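Local coordinates for protein succinate dehydrogenase subunit A (Mycolicibacterium smegmatis MC2 51, PDB 6LUM) that probably oxidises succinate to fumarate as the FAD-carrying subunit of a trimeric membrane-anchored succinate dehydrogenase, passing the electrons on to subunit B, at residues L34-Y38 against T218-D222; P39-G45 against L144-Y148; E161-I167 against G180-L186. All blocks are in the same frame, centred on the assembly; numbering follows the deposited sequence.

Overall arrangement
From the N terminus, strand 31-35 of the parallel FAD-binding sheet runs into segment 34-38, the first half of contact 1. The chain goes on into 39-45, which contact 2 closes against 144-148 on helix 139-153. Next comes contact 3, a local hairpin of 161-167 with 180-186. Contact 1 closes last, when 218-222 returns just before helix 223-229. Its loop therefore encloses both other contacts, which follow in series. Contacts 1 and 3 touch through a probable hydrogen bond of Phe162 N to Thr35 O, joining strand 31-35 to the hairpin, and through Lys36 packing on Tyr163. Contacts 1 and 2 touch where Leu219 meets His43. Contacts 2 and 3 stay apart (nearest atoms about 7 Å). All three reach FAD.

Contact 1 (L34-Y38 against T218-D222); sequences LTKLY and TLTGD. With FAD (flavin-adenine dinucleotide), chain Y.
Lys36 reaches across this contact with a side chain bent at chi1 (p) and chi3 (m) and trans at chi2 and chi4. Lys36 NZ donates to Thr218 O at 3.3 Å and forms a salt bridge with Asp222 OD2, also 3.3 Å, as a weak hydrogen bond. The main salt-bridge partner of Lys36 NZ is Glu510, outside the two segments. The backbones stay apart: the nearest CA atoms, of Lys36 and Thr218, are 8.5 Å from each other. The backbone is extended at Leu34 and Thr35 and turns at Lys36 (phi/psi -85/-7). Segment 218-222 is an irregular loop ending at the N-cap position of a helix. Here the end of a Rossmann-type strand meets the adenine of FAD. Asp222, with chi1 m, accepts from FAD N6A at OD2, 2.9 Å. Lys36 N lies 3.4 Å from FAD N3A. Leu37 (chi1 m, chi2 t) sets CD1 3.9 Å from Thr218 OG1, with Thr218 chi1 at p. Tyr38 OH is hydrogen-bonded to Glu134 of subunit B.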
# COMPACT_ATOMS: atom_id res chain seq x y z
N LEU D 34 26.11 7.75 -12.86
CA LEU D 34 27.29 8.25 -12.20
C LEU D 34 27.37 9.75 -12.39
O LEU D 34 27.09 10.26 -13.47
CB LEU D 34 28.57 7.63 -12.75
CG LEU D 34 28.68 6.14 -13.00
CD1 LEU D 34 30.12 5.80 -13.22
CD2 LEU D 34 28.14 5.39 -11.84
N THR D 35 27.76 10.46 -11.34
CA THR D 35 27.80 11.91 -11.39
C THR D 35 29.05 12.36 -10.65
O THR D 35 29.39 11.78 -9.62
CB THR D 35 26.57 12.51 -10.73
OG1 THR D 35 25.43 11.71 -11.02
CG2 THR D 35 26.29 13.85 -11.32
N LYS D 36 29.73 13.37 -11.15
CA LYS D 36 30.78 13.98 -10.34
C LYS D 36 30.22 15.03 -9.40
O LYS D 36 30.95 15.53 -8.54
CB LYS D 36 31.85 14.60 -11.23
CG LYS D 36 31.47 15.92 -11.77
CD LYS D 36 32.33 16.33 -12.92
CE LYS D 36 33.67 16.77 -12.49
NZ LYS D 36 34.43 17.25 -13.66
N LEU D 37 28.94 15.35 -9.54
CA LEU D 37 28.25 16.33 -8.71
C LEU D 37 27.04 15.65 -8.12
O LEU D 37 26.88 14.44 -8.20
CB LEU D 37 27.81 17.55 -9.52
CG LEU D 37 28.84 18.30 -10.34
CD1 LEU D 37 28.18 19.00 -11.47
CD2 LEU D 37 29.54 19.30 -9.47
N TYR D 38 26.18 16.43 -7.51
CA TYR D 38 24.85 15.93 -7.24
C TYR D 38 23.98 16.24 -8.45
O TYR D 38 24.26 17.18 -9.18
CB TYR D 38 24.29 16.56 -5.97
CG TYR D 38 24.76 15.82 -4.75
CD1 TYR D 38 26.03 16.01 -4.25
CD2 TYR D 38 23.95 14.91 -4.13
CE1 TYR D 38 26.46 15.32 -3.16
CE2 TYR D 38 24.37 14.21 -3.04
CZ TYR D 38 25.63 14.42 -2.56
OH TYR D 38 26.05 13.73 -1.46
N THR D 218 33.25 23.00 -13.23
CA THR D 218 33.33 21.56 -13.35
C THR D 218 33.10 21.08 -14.77
O THR D 218 32.97 19.87 -14.98
CB THR D 218 32.31 20.93 -12.42
OG1 THR D 218 31.01 21.38 -12.78
CG2 THR D 218 32.58 21.34 -11.00
N LEU D 219 33.03 21.98 -15.74
CA LEU D 219 32.89 21.61 -17.14
C LEU D 219 34.27 21.66 -17.78
O LEU D 219 34.63 22.61 -18.47
CB LEU D 219 31.92 22.52 -17.86
CG LEU D 219 30.45 22.37 -17.54
CD1 LEU D 219 29.67 23.10 -18.57
CD2 LEU D 219 30.06 20.92 -17.49
N THR D 220 35.05 20.62 -17.53
CA THR D 220 36.36 20.50 -18.14
C THR D 220 36.34 19.70 -19.43
O THR D 220 37.17 19.93 -20.31
CB THR D 220 37.33 19.86 -17.16
OG1 THR D 220 36.92 18.51 -16.90
CG2 THR D 220 37.34 20.62 -15.86
N GLY D 221 35.41 18.77 -19.56
CA GLY D 221 35.25 17.98 -20.75
C GLY D 221 35.90 16.64 -20.56
O GLY D 221 37.11 16.49 -20.76
N ASP D 222 35.12 15.64 -20.18
CA ASP D 222 35.71 14.40 -19.72
C ASP D 222 35.16 13.22 -20.49
O ASP D 222 35.87 12.25 -20.73
CB ASP D 222 35.46 14.21 -18.24
CG ASP D 222 36.08 15.30 -17.41
OD1 ASP D 222 37.05 15.93 -17.88
OD2 ASP D 222 35.60 15.54 -16.28
PA FAD Y . 25.38 19.26 -18.23
O1A FAD Y . 24.04 19.67 -17.69
O2A FAD Y . 26.30 20.28 -18.86
O5B FAD Y . 26.19 18.52 -17.05
C5B FAD Y . 26.90 17.31 -17.30
C4B FAD Y . 26.58 16.30 -16.21
O4B FAD Y . 27.34 15.11 -16.40
C3B FAD Y . 26.92 16.85 -14.83
O3B FAD Y . 25.72 17.02 -14.06
C2B FAD Y . 27.89 15.86 -14.21
O2B FAD Y . 27.40 15.30 -12.98
C1B FAD Y . 28.08 14.75 -15.23
N9A FAD Y . 29.52 14.61 -15.56
C8A FAD Y . 30.24 15.46 -16.32
N7A FAD Y . 31.52 15.04 -16.43
C5A FAD Y . 31.64 13.89 -15.73
C6A FAD Y . 32.73 12.93 -15.43
N6A FAD Y . 33.98 13.11 -15.92
N1A FAD Y . 32.42 11.86 -14.66
C2A FAD Y . 31.18 11.67 -14.18
N3A FAD Y . 30.15 12.50 -14.41
C4A FAD Y . 30.31 13.61 -15.16
N1 FAD Y . 20.93 26.27 -23.53
C2 FAD Y . 19.69 26.65 -23.93
O2 FAD Y . 19.10 25.96 -24.78
N3 FAD Y . 19.08 27.75 -23.46
C4 FAD Y . 19.64 28.55 -22.55
O4 FAD Y . 19.05 29.57 -22.12
C4X FAD Y . 21.00 28.21 -22.05
N5 FAD Y . 21.64 28.96 -21.13
C5X FAD Y . 22.88 28.62 -20.70
C6 FAD Y . 23.52 29.41 -19.75
C7 FAD Y . 24.79 29.07 -19.30
C7M FAD Y . 25.48 29.93 -18.28
C8 FAD Y . 25.46 27.85 -19.83
C8M FAD Y . 26.84 27.48 -19.34
C9 FAD Y . 24.83 27.06 -20.78
C9A FAD Y . 23.56 27.40 -21.23
N10 FAD Y . 22.90 26.60 -22.19
C10 FAD Y . 21.62 26.99 -22.61
C1' FAD Y . 23.55 25.40 -22.72
C2' FAD Y . 22.74 24.17 -22.32
O2' FAD Y . 22.38 24.27 -20.93
C3' FAD Y . 23.55 22.89 -22.53
O3' FAD Y . 23.47 22.51 -23.91
C4' FAD Y . 23.03 21.76 -21.65
O4' FAD Y . 22.79 22.26 -20.33
C5' FAD Y . 24.02 20.61 -21.59
O5' FAD Y . 23.75 19.80 -20.45
P FAD Y . 24.06 18.22 -20.47
O1P FAD Y . 22.81 17.49 -20.05
O2P FAD Y . 24.73 17.89 -21.78
O3P FAD Y . 25.16 18.07 -19.30

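Contact 2 (P39-G45 against L144-Y148); sequences PTRSHTG and LQTLY. With FAD (flavin-adenine dinucleotide), chain Y.
A covalent bond joins His43 NE2 to FAD C8M at 1.7 Å, the histidyl-flavin link characteristic of the succinate dehydrogenase and fumarate reductase flavoproteins. Segment 39-45 is a loop that becomes 3-10 at His43. The His43 CA-to-CB bond points away from helix segment 144-148. Thr44, chi1 m, points toward the helix. Thr44 N and OG1 donate to FAD O1A at 3.2 and 2.5 Å. Gly45 N is hydrogen-bonded to Ser42 O at 2.9 Å. The nearest CA pairs are Pro39 with Tyr148, 7.1 Å, and Gly45 with Leu144, 6.0 Å. Leu144 (chi1 t, chi2 p) points into the loop. Leu144 CD1 lies 4.1 Å from Thr44 CB, and Leu144 CD2 3.7 Å from Ser42 O and 3.5 Å from Gly45 N. A CB on Gly45 would sit tight against that CD2. Met19 of helix 16-28 also packs on Leu144. Tyr148, chi1 t, brings CD1 to 3.9 Å from Pro39 CB. Thr40, chi1 p, sets CG2 3.9 Å from Gln145 NE2 and 3.7 Å from Tyr148 CD2.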
# COMPACT_ATOMS: atom_id res chain seq x y z
N PRO D 39 22.96 15.43 -8.71
CA PRO D 39 22.22 15.59 -9.97
C PRO D 39 21.77 17.00 -10.25
O PRO D 39 21.80 17.43 -11.40
CB PRO D 39 21.04 14.64 -9.78
CG PRO D 39 21.56 13.62 -8.92
CD PRO D 39 22.49 14.25 -7.97
N THR D 40 21.37 17.75 -9.23
CA THR D 40 20.80 19.08 -9.40
C THR D 40 21.84 20.18 -9.40
O THR D 40 21.48 21.35 -9.51
CB THR D 40 19.78 19.34 -8.31
OG1 THR D 40 20.27 18.82 -7.07
CG2 THR D 40 18.48 18.66 -8.65
N ARG D 41 23.12 19.85 -9.29
CA ARG D 41 24.19 20.83 -9.33
C ARG D 41 24.71 21.06 -10.73
O ARG D 41 25.75 21.70 -10.89
CB ARG D 41 25.33 20.37 -8.43
CG ARG D 41 25.37 20.97 -7.07
CD ARG D 41 24.07 20.83 -6.38
NE ARG D 41 24.21 20.69 -4.95
CZ ARG D 41 23.26 21.01 -4.10
NH1 ARG D 41 22.13 21.49 -4.54
NH2 ARG D 41 23.45 20.86 -2.80
N SER D 42 24.02 20.56 -11.74
CA SER D 42 24.53 20.47 -13.10
C SER D 42 24.27 21.74 -13.88
O SER D 42 23.33 22.49 -13.61
CB SER D 42 23.91 19.29 -13.81
OG SER D 42 23.94 18.16 -12.98
N HIS D 43 25.16 21.99 -14.83
CA HIS D 43 25.12 23.18 -15.68
C HIS D 43 23.74 23.48 -16.24
O HIS D 43 23.37 24.65 -16.39
CB HIS D 43 26.13 23.05 -16.82
CG HIS D 43 26.61 24.36 -17.35
ND1 HIS D 43 26.77 25.48 -16.56
CD2 HIS D 43 26.97 24.73 -18.61
CE1 HIS D 43 27.20 26.48 -17.30
NE2 HIS D 43 27.33 26.06 -18.55
N THR D 44 22.98 22.44 -16.57
CA THR D 44 21.66 22.67 -17.13
C THR D 44 20.89 23.67 -16.30
O THR D 44 20.24 24.57 -16.84
CB THR D 44 20.89 21.36 -17.22
OG1 THR D 44 21.63 20.43 -17.99
CG2 THR D 44 19.57 21.58 -17.89
N GLY D 45 20.97 23.56 -14.98
CA GLY D 45 20.28 24.47 -14.10
C GLY D 45 20.71 25.91 -14.25
O GLY D 45 20.04 26.79 -13.70
N LEU D 144 15.61 20.68 -14.78
CA LEU D 144 16.44 19.81 -13.96
C LEU D 144 15.70 19.30 -12.74
O LEU D 144 15.79 18.12 -12.40
CB LEU D 144 17.69 20.57 -13.54
CG LEU D 144 18.99 19.86 -13.19
CD1 LEU D 144 19.39 18.94 -14.29
CD2 LEU D 144 20.03 20.90 -12.99
N GLN D 145 14.94 20.17 -12.07
CA GLN D 145 14.17 19.72 -10.92
C GLN D 145 13.13 18.70 -11.32
O GLN D 145 12.91 17.72 -10.60
CB GLN D 145 13.51 20.90 -10.23
CG GLN D 145 14.46 21.85 -9.57
CD GLN D 145 14.97 21.35 -8.25
OE1 GLN D 145 14.27 20.66 -7.52
NE2 GLN D 145 16.21 21.71 -7.92
N THR D 146 12.47 18.90 -12.45
CA THR D 146 11.44 17.96 -12.89
C THR D 146 12.03 16.60 -13.21
O THR D 146 11.49 15.56 -12.81
CB THR D 146 10.72 18.53 -14.10
OG1 THR D 146 10.10 19.76 -13.74
CG2 THR D 146 9.69 17.57 -14.58
N LEU D 147 13.15 16.58 -13.93
CA LEU D 147 13.79 15.32 -14.26
C LEU D 147 14.28 14.62 -13.01
O LEU D 147 14.18 13.39 -12.89
CB LEU D 147 14.92 15.55 -15.24
CG LEU D 147 14.43 16.12 -16.57
CD1 LEU D 147 15.58 16.54 -17.43
CD2 LEU D 147 13.60 15.10 -17.27
N TYR D 148 14.79 15.38 -12.04
CA TYR D 148 15.27 14.75 -10.81
C TYR D 148 14.13 14.22 -9.97
O TYR D 148 14.24 13.15 -9.37
CB TYR D 148 16.10 15.74 -10.00
CG TYR D 148 16.64 15.14 -8.74
CD1 TYR D 148 17.34 13.95 -8.77
CD2 TYR D 148 16.45 15.75 -7.52
CE1 TYR D 148 17.83 13.40 -7.63
CE2 TYR D 148 16.94 15.20 -6.38
CZ TYR D 148 17.63 14.02 -6.44
OH TYR D 148 18.12 13.48 -5.29
PA FAD Y . 25.38 19.26 -18.23
O1A FAD Y . 24.04 19.67 -17.69
O2A FAD Y . 26.30 20.28 -18.86
O5B FAD Y . 26.19 18.52 -17.05
C5B FAD Y . 26.90 17.31 -17.30
C4B FAD Y . 26.58 16.30 -16.21
O4B FAD Y . 27.34 15.11 -16.40
C3B FAD Y . 26.92 16.85 -14.83
O3B FAD Y . 25.72 17.02 -14.06
C2B FAD Y . 27.89 15.86 -14.21
O2B FAD Y . 27.40 15.30 -12.98
C1B FAD Y . 28.08 14.75 -15.23
N9A FAD Y . 29.52 14.61 -15.56
C8A FAD Y . 30.24 15.46 -16.32
N7A FAD Y . 31.52 15.04 -16.43
C5A FAD Y . 31.64 13.89 -15.73
C6A FAD Y . 32.73 12.93 -15.43
N6A FAD Y . 33.98 13.11 -15.92
N1A FAD Y . 32.42 11.86 -14.66
C2A FAD Y . 31.18 11.67 -14.18
N3A FAD Y . 30.15 12.50 -14.41
C4A FAD Y . 30.31 13.61 -15.16
N1 FAD Y . 20.93 26.27 -23.53
C2 FAD Y . 19.69 26.65 -23.93
O2 FAD Y . 19.10 25.96 -24.78
N3 FAD Y . 19.08 27.75 -23.46
C4 FAD Y . 19.64 28.55 -22.55
O4 FAD Y . 19.05 29.57 -22.12
C4X FAD Y . 21.00 28.21 -22.05
N5 FAD Y . 21.64 28.96 -21.13
C5X FAD Y . 22.88 28.62 -20.70
C6 FAD Y . 23.52 29.41 -19.75
C7 FAD Y . 24.79 29.07 -19.30
C7M FAD Y . 25.48 29.93 -18.28
C8 FAD Y . 25.46 27.85 -19.83
C8M FAD Y . 26.84 27.48 -19.34
C9 FAD Y . 24.83 27.06 -20.78
C9A FAD Y . 23.56 27.40 -21.23
N10 FAD Y . 22.90 26.60 -22.19
C10 FAD Y . 21.62 26.99 -22.61
C1' FAD Y . 23.55 25.40 -22.72
C2' FAD Y . 22.74 24.17 -22.32
O2' FAD Y . 22.38 24.27 -20.93
C3' FAD Y . 23.55 22.89 -22.53
O3' FAD Y . 23.47 22.51 -23.91
C4' FAD Y . 23.03 21.76 -21.65
O4' FAD Y . 22.79 22.26 -20.33
C5' FAD Y . 24.02 20.61 -21.59
O5' FAD Y . 23.75 19.80 -20.45
P FAD Y . 24.06 18.22 -20.47
O1P FAD Y . 22.81 17.49 -20.05
O2P FAD Y . 24.73 17.89 -21.78
O3P FAD Y . 25.16 18.07 -19.30

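Contact 3 (E161-I167 against G180-L186); sequences EFYALDI and GVIAYEL. With FAD (flavin-adenine dinucleotide), chain Y.
A beta hairpin within the FAD-binding domain brings its first strand, 162-172, to the adenine of FAD. Ala164 N makes a weak hydrogen bond to FAD N1A at 3.3 Å, and Phe162 O lies 3.6 Å from FAD C2A. The strand segments are antiparallel, with 142° between their directions and a closest axis approach of 4.3 Å. Phe162 pairs with Glu185 as a non-hydrogen-bonded pair, CA atoms 4.6 Å apart. Asp166 and Ile182 form a hydrogen-bonded pair, CA atoms 5.0 Å apart. A classic beta bulge interrupts the register. Leu165 N and Asp166 N both donate to Ile182 O, at 2.8 and 3.0 Å, and Ile182 N returns a bond to Asp166 O at 2.8 Å. Leu165 has phi/psi -102/-21 here. Tyr163 N donates a hydrogen bond to Tyr184 O at 3.0 Å, and Leu186 N donates one to Glu161 O at 3.1 Å.

Glu185 CB sits over the Phe162 ring in a CH-pi contact, 4.2 Å from its centroid. Ala164 CB meets Val181 CG1 at 3.9 Å. Leu165 (chi1 m, chi2 t) puts CD1 3.8 Å from Tyr184 CB. Glu161 makes a salt bridge to Arg74 of subunit B. Strand 191-195 flanks strand 175-185 in the sheet, while helix 503-527 packs on Leu165, Tyr184 and Leu186, and helix 433-443 on Asp166 and Ile182.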
# COMPACT_ATOMS: atom_id res chain seq x y z
N GLU D 161 29.13 11.82 -6.92
CA GLU D 161 30.56 12.09 -6.75
C GLU D 161 31.40 10.86 -7.08
O GLU D 161 32.17 10.36 -6.27
CB GLU D 161 30.83 12.62 -5.35
CG GLU D 161 30.25 14.00 -5.17
CD GLU D 161 30.41 14.54 -3.78
OE1 GLU D 161 30.79 13.76 -2.88
OE2 GLU D 161 30.17 15.75 -3.59
N PHE D 162 31.23 10.40 -8.32
CA PHE D 162 31.99 9.30 -8.91
C PHE D 162 32.60 9.82 -10.20
O PHE D 162 31.93 9.85 -11.22
CB PHE D 162 31.09 8.12 -9.21
CG PHE D 162 30.97 7.13 -8.11
CD1 PHE D 162 30.45 7.48 -6.90
CD2 PHE D 162 31.34 5.83 -8.30
CE1 PHE D 162 30.32 6.57 -5.90
CE2 PHE D 162 31.22 4.92 -7.30
CZ PHE D 162 30.70 5.29 -6.10
N TYR D 163 33.86 10.19 -10.18
CA TYR D 163 34.50 10.71 -11.38
C TYR D 163 34.83 9.55 -12.30
O TYR D 163 35.86 8.91 -12.15
CB TYR D 163 35.76 11.49 -11.04
CG TYR D 163 35.51 12.77 -10.28
CD1 TYR D 163 34.90 12.75 -9.04
CD2 TYR D 163 35.90 13.98 -10.80
CE1 TYR D 163 34.67 13.90 -8.36
CE2 TYR D 163 35.68 15.13 -10.12
CZ TYR D 163 35.06 15.09 -8.90
OH TYR D 163 34.84 16.25 -8.20
N ALA D 164 33.97 9.29 -13.28
CA ALA D 164 34.24 8.25 -14.26
C ALA D 164 35.48 8.59 -15.06
O ALA D 164 35.47 9.52 -15.86
CB ALA D 164 33.06 8.05 -15.20
N LEU D 165 36.55 7.82 -14.88
CA LEU D 165 37.85 8.15 -15.45
C LEU D 165 38.20 7.37 -16.70
O LEU D 165 39.07 7.82 -17.45
CB LEU D 165 38.95 7.93 -14.41
CG LEU D 165 39.00 8.95 -13.29
CD1 LEU D 165 40.07 8.61 -12.30
CD2 LEU D 165 39.23 10.31 -13.88
N ASP D 166 37.58 6.22 -16.95
CA ASP D 166 37.95 5.48 -18.14
C ASP D 166 36.82 4.55 -18.54
O ASP D 166 35.91 4.29 -17.76
CB ASP D 166 39.23 4.68 -17.92
CG ASP D 166 40.06 4.56 -19.17
OD1 ASP D 166 41.05 3.80 -19.16
OD2 ASP D 166 39.72 5.23 -20.17
N ILE D 167 36.88 4.05 -19.77
CA ILE D 167 36.01 2.97 -20.20
C ILE D 167 36.88 1.82 -20.68
O ILE D 167 38.06 1.99 -20.99
CB ILE D 167 35.01 3.38 -21.30
CG1 ILE D 167 35.73 3.64 -22.61
CG2 ILE D 167 34.24 4.59 -20.89
CD1 ILE D 167 34.83 4.21 -23.65
N GLY D 180 32.68 -1.86 -19.74
CA GLY D 180 32.67 -1.32 -18.40
C GLY D 180 33.17 0.10 -18.33
O GLY D 180 33.79 0.62 -19.26
N VAL D 181 32.88 0.73 -17.19
CA VAL D 181 33.30 2.09 -16.87
C VAL D 181 34.09 2.03 -15.57
O VAL D 181 33.59 1.52 -14.57
CB VAL D 181 32.10 3.03 -16.75
CG1 VAL D 181 32.53 4.33 -16.17
CG2 VAL D 181 31.48 3.26 -18.08
N ILE D 182 35.31 2.54 -15.60
CA ILE D 182 36.16 2.63 -14.42
C ILE D 182 36.01 4.02 -13.83
O ILE D 182 36.36 5.01 -14.48
CB ILE D 182 37.62 2.32 -14.75
CG1 ILE D 182 37.80 0.86 -15.13
CG2 ILE D 182 38.50 2.67 -13.59
CD1 ILE D 182 37.66 0.58 -16.58
N ALA D 183 35.50 4.09 -12.61
CA ALA D 183 35.17 5.32 -11.92
C ALA D 183 35.99 5.44 -10.64
O ALA D 183 36.56 4.46 -10.15
CB ALA D 183 33.68 5.39 -11.59
N TYR D 184 36.01 6.63 -10.08
CA TYR D 184 36.80 6.95 -8.90
C TYR D 184 35.88 7.60 -7.88
O TYR D 184 35.44 8.73 -8.09
CB TYR D 184 37.96 7.86 -9.27
CG TYR D 184 38.78 8.38 -8.12
CD1 TYR D 184 39.97 7.79 -7.77
CD2 TYR D 184 38.39 9.50 -7.42
CE1 TYR D 184 40.73 8.27 -6.75
CE2 TYR D 184 39.14 9.99 -6.39
CZ TYR D 184 40.31 9.37 -6.05
OH TYR D 184 41.06 9.86 -5.02
N GLU D 185 35.60 6.91 -6.79
CA GLU D 185 34.75 7.47 -5.75
C GLU D 185 35.49 8.55 -5.00
O GLU D 185 36.50 8.28 -4.34
CB GLU D 185 34.30 6.38 -4.80
CG GLU D 185 33.26 6.83 -3.82
CD GLU D 185 32.93 5.77 -2.80
OE1 GLU D 185 33.80 4.91 -2.55
OE2 GLU D 185 31.82 5.79 -2.25
N LEU D 186 35.00 9.79 -5.08
CA LEU D 186 35.69 10.89 -4.42
C LEU D 186 35.73 10.71 -2.92
O LEU D 186 36.72 11.04 -2.28
CB LEU D 186 35.01 12.22 -4.76
CG LEU D 186 35.49 13.44 -3.98
CD1 LEU D 186 36.74 13.99 -4.59
CD2 LEU D 186 34.43 14.49 -3.92
PA FAD Y . 25.38 19.26 -18.23
O1A FAD Y . 24.04 19.67 -17.69
O2A FAD Y . 26.30 20.28 -18.86
O5B FAD Y . 26.19 18.52 -17.05
C5B FAD Y . 26.90 17.31 -17.30
C4B FAD Y . 26.58 16.30 -16.21
O4B FAD Y . 27.34 15.11 -16.40
C3B FAD Y . 26.92 16.85 -14.83
O3B FAD Y . 25.72 17.02 -14.06
C2B FAD Y . 27.89 15.86 -14.21
O2B FAD Y . 27.40 15.30 -12.98
C1B FAD Y . 28.08 14.75 -15.23
N9A FAD Y . 29.52 14.61 -15.56
C8A FAD Y . 30.24 15.46 -16.32
N7A FAD Y . 31.52 15.04 -16.43
C5A FAD Y . 31.64 13.89 -15.73
C6A FAD Y . 32.73 12.93 -15.43
N6A FAD Y . 33.98 13.11 -15.92
N1A FAD Y . 32.42 11.86 -14.66
C2A FAD Y . 31.18 11.67 -14.18
N3A FAD Y . 30.15 12.50 -14.41
C4A FAD Y . 30.31 13.61 -15.16
N1 FAD Y . 20.93 26.27 -23.53
C2 FAD Y . 19.69 26.65 -23.93
O2 FAD Y . 19.10 25.96 -24.78
N3 FAD Y . 19.08 27.75 -23.46
C4 FAD Y . 19.64 28.55 -22.55
O4 FAD Y . 19.05 29.57 -22.12
C4X FAD Y . 21.00 28.21 -22.05
N5 FAD Y . 21.64 28.96 -21.13
C5X FAD Y . 22.88 28.62 -20.70
C6 FAD Y . 23.52 29.41 -19.75
C7 FAD Y . 24.79 29.07 -19.30
C7M FAD Y . 25.48 29.93 -18.28
C8 FAD Y . 25.46 27.85 -19.83
C8M FAD Y . 26.84 27.48 -19.34
C9 FAD Y . 24.83 27.06 -20.78
C9A FAD Y . 23.56 27.40 -21.23
N10 FAD Y . 22.90 26.60 -22.19
C10 FAD Y . 21.62 26.99 -22.61
C1' FAD Y . 23.55 25.40 -22.72
C2' FAD Y . 22.74 24.17 -22.32
O2' FAD Y . 22.38 24.27 -20.93
C3' FAD Y . 23.55 22.89 -22.53
O3' FAD Y . 23.47 22.51 -23.91
C4' FAD Y . 23.03 21.76 -21.65
O4' FAD Y . 22.79 22.26 -20.33
C5' FAD Y . 24.02 20.61 -21.59
O5' FAD Y . 23.75 19.80 -20.45
P FAD Y . 24.06 18.22 -20.47
O1P FAD Y . 22.81 17.49 -20.05
O2P FAD Y . 24.73 17.89 -21.78
O3P FAD Y . 25.16 18.07 -19.30